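Local coordinates for uric acid degradation bifunctional protein TTL (Arabidopsis thaliana, PDB 2Q37) that hydrolyses 5-hydroxyisourate to OHCU and, through this N-terminal OHCU decarboxylase domain, decarboxylates OHCU stereoselectively to (S)-allantoin, the last two steps of uric acid degradation, at residues E53-A58 / I169-M174; S37-Q42 / D60-Q65; I130-A135 / E160-E165; E118-Y123 / H145-R150. All coordinates share one frame; numbering follows the deposited sequence.

Interaction 1: E53-A58 / I169-M174. With 3AL (1-[(4S)-2,5-dioxoimidazolidin-4-yl]urea), chain B.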
# COMPACT_ATOMS: atom_id res chain seq x y z
N GLU A 53 16.02 21.39 -9.09
CA GLU A 53 16.13 20.06 -9.68
C GLU A 53 16.02 18.99 -8.60
O GLU A 53 15.57 17.87 -8.86
CB GLU A 53 17.46 19.92 -10.43
CG GLU A 53 17.45 20.46 -11.86
CD GLU A 53 18.85 20.65 -12.42
OE1 GLU A 53 19.60 21.49 -11.86
OE2 GLU A 53 19.22 19.96 -13.40
N ALA A 54 16.42 19.35 -7.39
CA ALA A 54 16.37 18.43 -6.27
C ALA A 54 14.91 18.11 -5.97
O ALA A 54 14.58 16.97 -5.64
CB ALA A 54 17.03 19.04 -5.06
N ILE A 55 14.04 19.11 -6.07
CA ILE A 55 12.62 18.93 -5.81
C ILE A 55 12.04 17.91 -6.81
O ILE A 55 11.44 16.91 -6.41
CB ILE A 55 11.84 20.27 -5.96
CG1 ILE A 55 12.42 21.33 -5.02
CG2 ILE A 55 10.35 20.06 -5.64
CD1 ILE A 55 11.95 21.24 -3.57
N TYR A 56 12.25 18.18 -8.10
CA TYR A 56 11.77 17.32 -9.17
C TYR A 56 12.30 15.88 -9.12
O TYR A 56 11.59 14.93 -9.45
CB TYR A 56 12.13 17.91 -10.54
CG TYR A 56 11.64 19.33 -10.75
CD1 TYR A 56 10.52 19.81 -10.08
CD2 TYR A 56 12.32 20.19 -11.62
CE1 TYR A 56 10.07 21.10 -10.28
CE2 TYR A 56 11.88 21.49 -11.82
CZ TYR A 56 10.75 21.94 -11.15
OH TYR A 56 10.31 23.23 -11.33
N THR A 57 13.55 15.73 -8.71
CA THR A 57 14.15 14.41 -8.62
C THR A 57 13.58 13.68 -7.40
O THR A 57 13.56 12.45 -7.34
CB THR A 57 15.67 14.53 -8.50
OG1 THR A 57 16.18 15.17 -9.67
CG2 THR A 57 16.32 13.16 -8.33
N ALA A 58 13.12 14.45 -6.43
CA ALA A 58 12.58 13.88 -5.22
C ALA A 58 11.19 13.34 -5.52
O ALA A 58 10.86 12.21 -5.16
CB ALA A 58 12.52 14.93 -4.12
N ILE A 169 5.15 17.78 2.58
CA ILE A 169 5.91 18.01 3.81
C ILE A 169 7.40 17.98 3.50
O ILE A 169 8.17 18.81 3.99
CB ILE A 169 5.62 16.90 4.84
CG1 ILE A 169 4.19 17.03 5.36
CG2 ILE A 169 6.65 16.97 5.97
CD1 ILE A 169 3.70 15.84 6.16
N THR A 170 7.78 17.00 2.68
CA THR A 170 9.14 16.81 2.28
C THR A 170 9.62 18.01 1.48
O THR A 170 10.71 18.50 1.74
CB THR A 170 9.27 15.50 1.48
OG1 THR A 170 9.19 14.40 2.39
CG2 THR A 170 10.58 15.44 0.73
N GLU A 171 8.81 18.48 0.54
CA GLU A 171 9.17 19.65 -0.27
C GLU A 171 9.40 20.87 0.60
O GLU A 171 10.30 21.68 0.36
CB GLU A 171 8.06 20.02 -1.24
CG GLU A 171 8.02 19.25 -2.52
CD GLU A 171 6.85 19.72 -3.38
OE1 GLU A 171 6.81 20.95 -3.66
OE2 GLU A 171 5.99 18.88 -3.75
N LEU A 172 8.54 20.99 1.61
CA LEU A 172 8.56 22.08 2.56
C LEU A 172 9.87 22.09 3.34
O LEU A 172 10.47 23.14 3.57
CB LEU A 172 7.38 21.89 3.53
CG LEU A 172 6.63 23.13 3.99
CD1 LEU A 172 7.38 23.80 5.12
CD2 LEU A 172 6.43 24.08 2.80
N ARG A 173 10.31 20.90 3.73
CA ARG A 173 11.54 20.75 4.49
C ARG A 173 12.78 20.85 3.63
O ARG A 173 13.85 21.19 4.13
CB ARG A 173 11.54 19.41 5.23
CG ARG A 173 10.46 19.33 6.29
CD ARG A 173 10.45 18.01 6.99
NE ARG A 173 9.38 17.99 7.97
CZ ARG A 173 9.15 16.99 8.82
NH1 ARG A 173 9.93 15.92 8.81
NH2 ARG A 173 8.16 17.09 9.70
N MSE A 174 12.66 20.57 2.34
CA MSE A 174 13.82 20.65 1.46
C MSE A 174 14.13 22.12 1.18
O MSE A 174 15.28 22.50 1.01
CB MSE A 174 13.56 19.92 0.14
CG MSE A 174 13.30 18.43 0.29
SE MSE A 174 13.46 17.44 -1.38
CE MSE A 174 12.10 18.34 -2.40
C4 3AL B . 3.13 15.38 9.92
C5 3AL B . 4.30 15.96 10.53
O5 3AL B . 5.14 15.57 11.30
N7 3AL B . 4.46 17.29 10.08
C8 3AL B . 3.40 17.53 9.23
O8 3AL B . 3.23 18.60 8.66
N9 3AL B . 2.57 16.41 9.11
N3 3AL B . 2.24 14.79 10.92
C2 3AL B . 1.02 14.15 10.40
N1 3AL B . 0.30 13.64 11.24
O2 3AL B . 0.79 14.14 9.10
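M174, modelled as selenomethionine, lies over A58 and beside the side chain of I55. It points from its helix toward helix 51-64. CG is anti to the carbonyl carbon (chi1 -62°), and a bend about the CG-SE bond lays the end of the chain against A58. M174 SE and CE are each 3.8 Å from A58 CB. I55 packs beside M174, but the detail where I55 CD1 and M174 CE meet is doubtful. The other branch of I55 does separate work. I55 CG2 lies 4.0 Å from E171 CG, and these two side chains cross at about a right angle. The carboxylate of E171 turns to R59, with which OE1 forms a salt bridge.

The two helix segments run nearly antiparallel, at 157°, with their axes 10.6 Å apart. A54 also points toward 169-174. M167, one turn or more earlier in helix 155-178, packs on both A58 and M174. F39 and M43 of helix 37-44 touch A58 as well.

The far side of 169-174 faces the ligand pocket. I169 CD1 is 3.2 Å from N9 of the bound allantoin. I169 CG2 also lies against one face of the R173 guanidinium, toward its rim. R173 NH2 pairs with E100, an allantoin-binding residue, and is 3.7 Å from N7 of the ligand. Helix 155-178 thus lines the active site with one flank and packs on helix 51-64 with another. No hydrogen bond joins the two segments, so this packing rests on van der Waals contact between apolar groups, and the E171 carboxylate is probably balanced by R59.

Interaction 2: S37-Q42 / D60-Q65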
# COMPACT_ATOMS: atom_id res chain seq x y z
N SER A 37 13.69 5.17 4.31
CA SER A 37 15.10 4.81 4.21
C SER A 37 15.51 4.74 2.75
O SER A 37 16.57 5.25 2.36
CB SER A 37 15.33 3.45 4.87
OG SER A 37 14.92 3.46 6.23
N GLU A 38 14.65 4.12 1.94
CA GLU A 38 14.89 3.96 0.51
C GLU A 38 14.99 5.31 -0.21
O GLU A 38 15.88 5.53 -1.02
CB GLU A 38 13.78 3.12 -0.11
CG GLU A 38 14.06 2.69 -1.54
CD GLU A 38 15.47 2.14 -1.70
OE1 GLU A 38 15.89 1.29 -0.88
OE2 GLU A 38 16.16 2.56 -2.66
N PHE A 39 14.06 6.21 0.10
CA PHE A 39 14.06 7.54 -0.52
C PHE A 39 15.36 8.27 -0.14
O PHE A 39 16.00 8.91 -0.98
CB PHE A 39 12.83 8.33 -0.07
CG PHE A 39 12.89 9.79 -0.41
CD1 PHE A 39 13.56 10.69 0.42
CD2 PHE A 39 12.32 10.27 -1.59
CE1 PHE A 39 13.67 12.05 0.08
CE2 PHE A 39 12.42 11.62 -1.94
CZ PHE A 39 13.10 12.51 -1.10
N ALA A 40 15.73 8.17 1.14
CA ALA A 40 16.95 8.81 1.63
C ALA A 40 18.13 8.23 0.87
O ALA A 40 18.97 8.97 0.35
CB ALA A 40 17.11 8.57 3.13
N LYS A 41 18.18 6.91 0.80
CA LYS A 41 19.25 6.20 0.11
C LYS A 41 19.40 6.65 -1.35
O LYS A 41 20.47 7.10 -1.77
CB LYS A 41 18.99 4.70 0.15
CG LYS A 41 20.12 3.84 -0.41
CD LYS A 41 19.77 2.35 -0.43
CE LYS A 41 19.29 1.84 0.93
NZ LYS A 41 20.25 2.08 2.05
N GLN A 42 18.32 6.54 -2.12
CA GLN A 42 18.35 6.92 -3.52
C GLN A 42 18.71 8.37 -3.74
O GLN A 42 19.24 8.75 -4.78
CB GLN A 42 17.00 6.61 -4.17
CG GLN A 42 16.73 5.12 -4.32
CD GLN A 42 15.46 4.83 -5.09
OE1 GLN A 42 15.25 5.35 -6.19
NE2 GLN A 42 14.59 3.99 -4.51
N ASP A 60 9.92 12.39 -8.40
CA ASP A 60 9.91 11.24 -9.29
C ASP A 60 10.30 9.98 -8.54
O ASP A 60 9.70 8.92 -8.73
CB ASP A 60 10.83 11.45 -10.49
CG ASP A 60 10.61 10.40 -11.58
OD1 ASP A 60 9.67 10.58 -12.39
OD2 ASP A 60 11.37 9.39 -11.61
N ILE A 61 11.30 10.08 -7.68
CA ILE A 61 11.72 8.93 -6.91
C ILE A 61 10.58 8.50 -5.96
O ILE A 61 10.25 7.32 -5.85
CB ILE A 61 12.95 9.27 -6.08
CG1 ILE A 61 14.14 9.47 -7.01
CG2 ILE A 61 13.22 8.17 -5.05
CD1 ILE A 61 15.40 9.97 -6.31
N TRP A 62 9.97 9.48 -5.31
CA TRP A 62 8.90 9.22 -4.36
C TRP A 62 7.67 8.59 -5.00
O TRP A 62 7.14 7.60 -4.50
CB TRP A 62 8.53 10.52 -3.64
CG TRP A 62 7.41 10.38 -2.69
CD1 TRP A 62 6.13 10.82 -2.87
CD2 TRP A 62 7.43 9.71 -1.43
NE1 TRP A 62 5.35 10.46 -1.80
CE2 TRP A 62 6.13 9.78 -0.90
CE3 TRP A 62 8.43 9.05 -0.70
CZ2 TRP A 62 5.79 9.21 0.34
CZ3 TRP A 62 8.10 8.49 0.54
CH2 TRP A 62 6.78 8.58 1.04
N PHE A 63 7.23 9.16 -6.12
CA PHE A 63 6.05 8.67 -6.82
C PHE A 63 6.27 7.48 -7.77
O PHE A 63 5.32 6.77 -8.08
CB PHE A 63 5.38 9.80 -7.59
CG PHE A 63 4.67 10.79 -6.71
CD1 PHE A 63 3.61 10.38 -5.91
CD2 PHE A 63 5.08 12.13 -6.67
CE1 PHE A 63 2.96 11.29 -5.07
CE2 PHE A 63 4.44 13.05 -5.83
CZ PHE A 63 3.37 12.63 -5.03
N ASN A 64 7.50 7.26 -8.24
CA ASN A 64 7.70 6.16 -9.17
C ASN A 64 8.79 5.14 -8.83
O ASN A 64 8.91 4.13 -9.51
CB ASN A 64 7.98 6.71 -10.56
CG ASN A 64 7.04 7.83 -10.94
OD1 ASN A 64 5.83 7.67 -10.89
ND2 ASN A 64 7.60 8.96 -11.34
N GLN A 65 9.58 5.39 -7.79
CA GLN A 65 10.65 4.44 -7.46
C GLN A 65 10.53 3.71 -6.13
O GLN A 65 10.78 2.50 -6.04
CB GLN A 65 12.01 5.12 -7.54
CG GLN A 65 12.36 5.60 -8.93
CD GLN A 65 11.96 4.59 -10.01
OE1 GLN A 65 12.35 3.41 -9.97
NE2 GLN A 65 11.17 5.06 -10.97
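F39, I61 and W62 make the apolar part of the contact. One ring carbon of the phenyl serves both partners: F39 CD2 is 4.1 Å from I61 CG2 and 4.2 Å from W62 CE3. F39 crosses each of these side chains at about a right angle. F39 has its CG anti to the backbone N (chi1 168°), which puts the ring near I61 and W62.

Mixed polar and apolar contacts lie beside this group. Q42 slides past I61 in the opposite direction, with its OE1 3.7 Å from I61 CG2. The same OE1 comes to 3.5 Å from Q65 CB. The two glutamines cross at about a right angle, and their amide planes are 66° apart.

No hydrogen bond crosses between the two segments. Q42 NE2 donates to E38 OE2 at 2.8 Å, using the anti lone pair of that oxygen. The bond ties the amide one turn back along its own helix and leans out of the amide plane. On the other segment, N64 ND2 makes a weak bond to D60 OD1.

The short helix 37-44, in the region required for BRI1 binding, runs roughly antiparallel to the end of helix 51-64, at 142°. W62 passes on to the core: its NE1 bonds to A163 O of helix 155-178, and its ring stacks on W71 of helix 68-76. F63 O accepts a hydrogen bond from R154 NE of the second subunit.

Interaction 3: I130-A135 / E160-E165. With 3AL (1-[(4S)-2,5-dioxoimidazolidin-4-yl]urea), chain B.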
# COMPACT_ATOMS: atom_id res chain seq x y z
N ILE A 130 -1.04 6.06 10.25
CA ILE A 130 -1.63 7.25 10.86
C ILE A 130 -2.11 8.27 9.83
O ILE A 130 -1.79 8.18 8.65
CB ILE A 130 -0.64 7.96 11.84
CG1 ILE A 130 0.60 8.43 11.08
CG2 ILE A 130 -0.21 7.01 12.93
CD1 ILE A 130 1.43 9.40 11.89
N PHE A 131 -2.90 9.23 10.29
CA PHE A 131 -3.42 10.29 9.44
C PHE A 131 -2.26 11.26 9.07
O PHE A 131 -1.66 11.89 9.94
CB PHE A 131 -4.53 11.03 10.18
CG PHE A 131 -5.06 12.22 9.45
CD1 PHE A 131 -5.75 12.08 8.25
CD2 PHE A 131 -4.89 13.51 9.98
CE1 PHE A 131 -6.27 13.21 7.58
CE2 PHE A 131 -5.40 14.65 9.31
CZ PHE A 131 -6.09 14.49 8.11
N ILE A 132 -1.96 11.37 7.77
CA ILE A 132 -0.88 12.22 7.26
C ILE A 132 -1.43 13.42 6.49
O ILE A 132 -2.24 13.28 5.58
CB ILE A 132 0.05 11.44 6.30
CG1 ILE A 132 0.58 10.18 7.00
CG2 ILE A 132 1.23 12.34 5.86
CD1 ILE A 132 1.47 10.47 8.22
N ILE A 133 -0.98 14.61 6.87
CA ILE A 133 -1.43 15.82 6.22
C ILE A 133 -0.36 16.86 6.48
O ILE A 133 0.20 16.91 7.58
CB ILE A 133 -2.75 16.34 6.83
CG1 ILE A 133 -3.39 17.40 5.92
CG2 ILE A 133 -2.49 16.97 8.20
CD1 ILE A 133 -4.70 18.05 6.50
N CYS A 134 -0.06 17.66 5.46
CA CYS A 134 0.92 18.71 5.62
C CYS A 134 0.20 19.77 6.46
O CYS A 134 -0.80 20.32 6.04
CB CYS A 134 1.31 19.28 4.25
SG CYS A 134 2.60 20.57 4.25
N ALA A 135 0.69 20.00 7.68
CA ALA A 135 0.11 20.99 8.59
C ALA A 135 0.92 22.27 8.36
O ALA A 135 2.04 22.20 7.85
CB ALA A 135 0.28 20.53 10.01
N GLU A 160 -3.00 7.13 -1.37
CA GLU A 160 -2.46 8.05 -2.37
C GLU A 160 -2.37 9.46 -1.83
O GLU A 160 -1.40 10.16 -2.08
CB GLU A 160 -3.32 8.09 -3.62
CG GLU A 160 -3.01 7.01 -4.63
CD GLU A 160 -3.48 7.41 -6.02
OE1 GLU A 160 -4.62 7.92 -6.12
OE2 GLU A 160 -2.70 7.22 -6.99
N ILE A 161 -3.41 9.85 -1.11
CA ILE A 161 -3.50 11.17 -0.51
C ILE A 161 -2.37 11.33 0.53
O ILE A 161 -1.69 12.35 0.56
CB ILE A 161 -4.89 11.37 0.14
CG1 ILE A 161 -5.98 11.35 -0.94
CG2 ILE A 161 -4.93 12.68 0.91
CD1 ILE A 161 -7.41 11.40 -0.38
N ALA A 162 -2.18 10.33 1.37
CA ALA A 162 -1.12 10.40 2.36
C ALA A 162 0.24 10.54 1.66
O ALA A 162 1.10 11.30 2.13
CB ALA A 162 -1.13 9.16 3.24
N ALA A 163 0.42 9.83 0.56
CA ALA A 163 1.69 9.87 -0.18
C ALA A 163 1.97 11.27 -0.68
O ALA A 163 3.11 11.74 -0.67
CB ALA A 163 1.67 8.87 -1.37
N MSE A 164 0.91 11.94 -1.11
CA MSE A 164 0.98 13.29 -1.63
C MSE A 164 1.22 14.30 -0.48
O MSE A 164 2.04 15.21 -0.60
CB MSE A 164 -0.32 13.61 -2.35
CG MSE A 164 -0.36 14.99 -2.95
SE MSE A 164 -2.17 15.34 -3.53
CE MSE A 164 -2.57 13.61 -4.40
N GLU A 165 0.47 14.14 0.61
CA GLU A 165 0.65 15.01 1.76
C GLU A 165 2.12 14.88 2.26
O GLU A 165 2.77 15.88 2.58
CB GLU A 165 -0.31 14.60 2.87
CG GLU A 165 -1.73 14.97 2.58
CD GLU A 165 -1.87 16.44 2.27
OE1 GLU A 165 -1.43 17.25 3.11
OE2 GLU A 165 -2.41 16.79 1.20
C4 3AL B . 3.13 15.38 9.92
C5 3AL B . 4.30 15.96 10.53
O5 3AL B . 5.14 15.57 11.30
N7 3AL B . 4.46 17.29 10.08
C8 3AL B . 3.40 17.53 9.23
O8 3AL B . 3.23 18.60 8.66
N9 3AL B . 2.57 16.41 9.11
N3 3AL B . 2.24 14.79 10.92
C2 3AL B . 1.02 14.15 10.40
N1 3AL B . 0.30 13.64 11.24
O2 3AL B . 0.79 14.14 9.10
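I132 is where 130-135 first meets helix 155-178, its CB 4.0 Å from A162 CB. Just before it, F131 O accepts a bond from N1 of the bound allantoin. I132 O turns the other way, to R150 NH1, and E165 CG packs against this oxygen at 3.5 Å. I133 then binds the ligand at both ends of its backbone: its N donates to O2, and its O accepts from N9, each at 2.9 Å. This is an extended chain that pairs with the ligand much as it would with a neighbouring beta strand. The peptide groups alternate, one side for allantoin and the other for protein. The I133 side chain lies alongside that of E165 and points the same way, with CG1 3.4 Å from OE1. At C134 the backbone N donates to E165 OE1, on its anti lone pair, at 2.8 Å and nearly straight (175°). E165 reaches it by a bend at chi2 (-54°), and its OE2 is held by K168. The carboxylate is buried, and these bonds hold it, consistent with a second-shell role in positioning the ligand-binding backbone. A135 N returns to the ligand, donating to O8 at 3.1 Å.

Interaction 4: E118-Y123 / H145-R150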
# COMPACT_ATOMS: atom_id res chain seq x y z
N GLU A 118 -8.73 10.93 19.58
CA GLU A 118 -9.69 9.85 19.43
C GLU A 118 -9.82 9.38 17.98
O GLU A 118 -9.73 8.19 17.70
CB GLU A 118 -11.05 10.28 19.97
CG GLU A 118 -11.26 9.89 21.43
CD GLU A 118 -12.14 10.87 22.20
OE1 GLU A 118 -13.22 11.27 21.68
OE2 GLU A 118 -11.74 11.24 23.33
N TRP A 119 -10.03 10.32 17.06
CA TRP A 119 -10.15 9.96 15.66
C TRP A 119 -8.86 9.40 15.06
O TRP A 119 -8.91 8.64 14.09
CB TRP A 119 -10.64 11.14 14.84
CG TRP A 119 -12.12 11.34 14.92
CD1 TRP A 119 -12.80 12.05 15.87
CD2 TRP A 119 -13.11 10.83 14.02
NE1 TRP A 119 -14.15 12.02 15.61
CE2 TRP A 119 -14.37 11.28 14.48
CE3 TRP A 119 -13.05 10.03 12.87
CZ2 TRP A 119 -15.56 10.96 13.82
CZ3 TRP A 119 -14.24 9.72 12.21
CH2 TRP A 119 -15.48 10.18 12.69
N ASN A 120 -7.71 9.79 15.63
CA ASN A 120 -6.43 9.28 15.13
C ASN A 120 -6.38 7.79 15.37
O ASN A 120 -5.85 7.02 14.56
CB ASN A 120 -5.25 9.93 15.84
CG ASN A 120 -4.72 11.13 15.10
OD1 ASN A 120 -4.29 11.01 13.96
ND2 ASN A 120 -4.76 12.29 15.74
N VAL A 121 -6.94 7.38 16.50
CA VAL A 121 -7.01 5.98 16.85
C VAL A 121 -7.93 5.27 15.87
O VAL A 121 -7.60 4.19 15.37
CB VAL A 121 -7.57 5.79 18.27
CG1 VAL A 121 -7.81 4.30 18.53
CG2 VAL A 121 -6.60 6.36 19.28
N LEU A 122 -9.09 5.88 15.60
CA LEU A 122 -10.06 5.30 14.67
C LEU A 122 -9.50 5.17 13.26
O LEU A 122 -9.73 4.18 12.59
CB LEU A 122 -11.32 6.17 14.57
CG LEU A 122 -12.09 6.55 15.83
CD1 LEU A 122 -13.41 7.18 15.38
CD2 LEU A 122 -12.35 5.34 16.72
N TYR A 123 -8.77 6.19 12.82
CA TYR A 123 -8.19 6.21 11.48
C TYR A 123 -7.10 5.15 11.30
O TYR A 123 -7.03 4.50 10.26
CB TYR A 123 -7.66 7.62 11.20
CG TYR A 123 -7.06 7.85 9.83
CD1 TYR A 123 -5.81 7.33 9.49
CD2 TYR A 123 -7.74 8.60 8.87
CE1 TYR A 123 -5.24 7.55 8.24
CE2 TYR A 123 -7.17 8.84 7.61
CZ TYR A 123 -5.93 8.31 7.31
OH TYR A 123 -5.37 8.52 6.08
N HIS A 145 -11.25 18.14 10.89
CA HIS A 145 -12.30 18.08 9.89
C HIS A 145 -11.81 17.36 8.63
O HIS A 145 -12.58 16.60 8.01
CB HIS A 145 -12.75 19.50 9.54
CG HIS A 145 -13.73 19.55 8.41
ND1 HIS A 145 -15.04 19.12 8.54
CD2 HIS A 145 -13.58 19.92 7.11
CE1 HIS A 145 -15.65 19.23 7.37
NE2 HIS A 145 -14.79 19.71 6.49
N ALA A 146 -10.57 17.61 8.23
CA ALA A 146 -10.01 16.94 7.04
C ALA A 146 -9.85 15.45 7.33
O ALA A 146 -9.98 14.62 6.42
CB ALA A 146 -8.67 17.55 6.66
N LEU A 147 -9.58 15.12 8.60
CA LEU A 147 -9.44 13.72 9.01
C LEU A 147 -10.80 13.01 8.94
O LEU A 147 -10.91 11.97 8.31
CB LEU A 147 -8.85 13.66 10.43
CG LEU A 147 -8.81 12.42 11.35
CD1 LEU A 147 -9.28 11.16 10.65
CD2 LEU A 147 -7.40 12.26 11.88
N LYS A 148 -11.82 13.58 9.57
CA LYS A 148 -13.17 13.00 9.54
C LYS A 148 -13.62 12.81 8.10
O LYS A 148 -14.21 11.79 7.73
CB LYS A 148 -14.18 13.92 10.24
CG LYS A 148 -14.19 13.84 11.74
CD LYS A 148 -15.18 14.84 12.30
CE LYS A 148 -15.19 14.82 13.81
NZ LYS A 148 -15.53 16.17 14.35
N GLU A 149 -13.34 13.82 7.28
CA GLU A 149 -13.70 13.78 5.87
C GLU A 149 -13.00 12.56 5.25
O GLU A 149 -13.65 11.64 4.75
CB GLU A 149 -13.22 15.07 5.19
CG GLU A 149 -13.99 15.49 3.96
CD GLU A 149 -15.25 16.30 4.29
OE1 GLU A 149 -16.07 15.83 5.12
OE2 GLU A 149 -15.42 17.41 3.72
N ARG A 150 -11.67 12.55 5.31
CA ARG A 150 -10.88 11.47 4.72
C ARG A 150 -11.16 10.07 5.23
O ARG A 150 -10.86 9.09 4.56
CB ARG A 150 -9.39 11.80 4.84
CG ARG A 150 -8.94 12.89 3.88
CD ARG A 150 -7.56 13.42 4.20
NE ARG A 150 -6.58 12.34 4.28
CZ ARG A 150 -5.28 12.54 4.43
NH1 ARG A 150 -4.81 13.78 4.51
NH2 ARG A 150 -4.47 11.49 4.52
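K148 lies across the indole of W119 at about a right angle. K148 CG sits over the face of the six-membered ring, 3.7 Å from its centroid, a CH-pi contact. The chain is extended beyond CG, so CE continues over the indole to 3.5 Å from W119 NE1. L122 CD1 covers the opposite face of the indole, nearer its rim. The ring is thus held between the two aliphatic groups, while K148 NZ goes on to a salt bridge with E115.

L147 points toward helix 110-127 and packs between W119 and Y123. Its CG is 4.1 Å from W119 CB, and its CD1 is 3.5 Å from Y123 CD2, the latter two side chains crossing obliquely. The other methyl, CD2, lies 3.9 Å from N120 OD1. N120 ND2 bonds away to I81 O.

Y123 has CG anti to its own N (chi1 -178°), which carries the phenol toward R150. Ring and guanidinium planes stand 74° apart. Both residues share one acceptor: Y123 OH and R150 NE each bind E158 OE1.

The two helices run almost parallel, 27° apart, with axes 10.5 Å from each other. They flank the allantoin-binding loop. F131 meets Y123 edge-to-face and packs on L147 and R150. Through E158, the pair is fastened to helix 155-178.

In the fold
From the N terminus, interaction 2 closes the first loop, folding helix 51-64 back on helix 37-44. Interaction 1 starts between its two segments, so the two cross, and it ends only in helix 155-178. This long loop encloses interactions 3 and 4, which cross each other: 118-123 and 130-135 come first, then 145-150 and 160-165. Interaction 2 is complete before either begins. Contacts link the sets. F39 touches A58, W62 bonds to A163, and I169 packs on C134. R150 bonds to I132. Helix 155-178 thus joins the N-terminal helices of interactions 1 and 2 to the ligand-binding loop of interaction 3. Interaction 4 lies on the other side of the chain's centre from interactions 1 and 2.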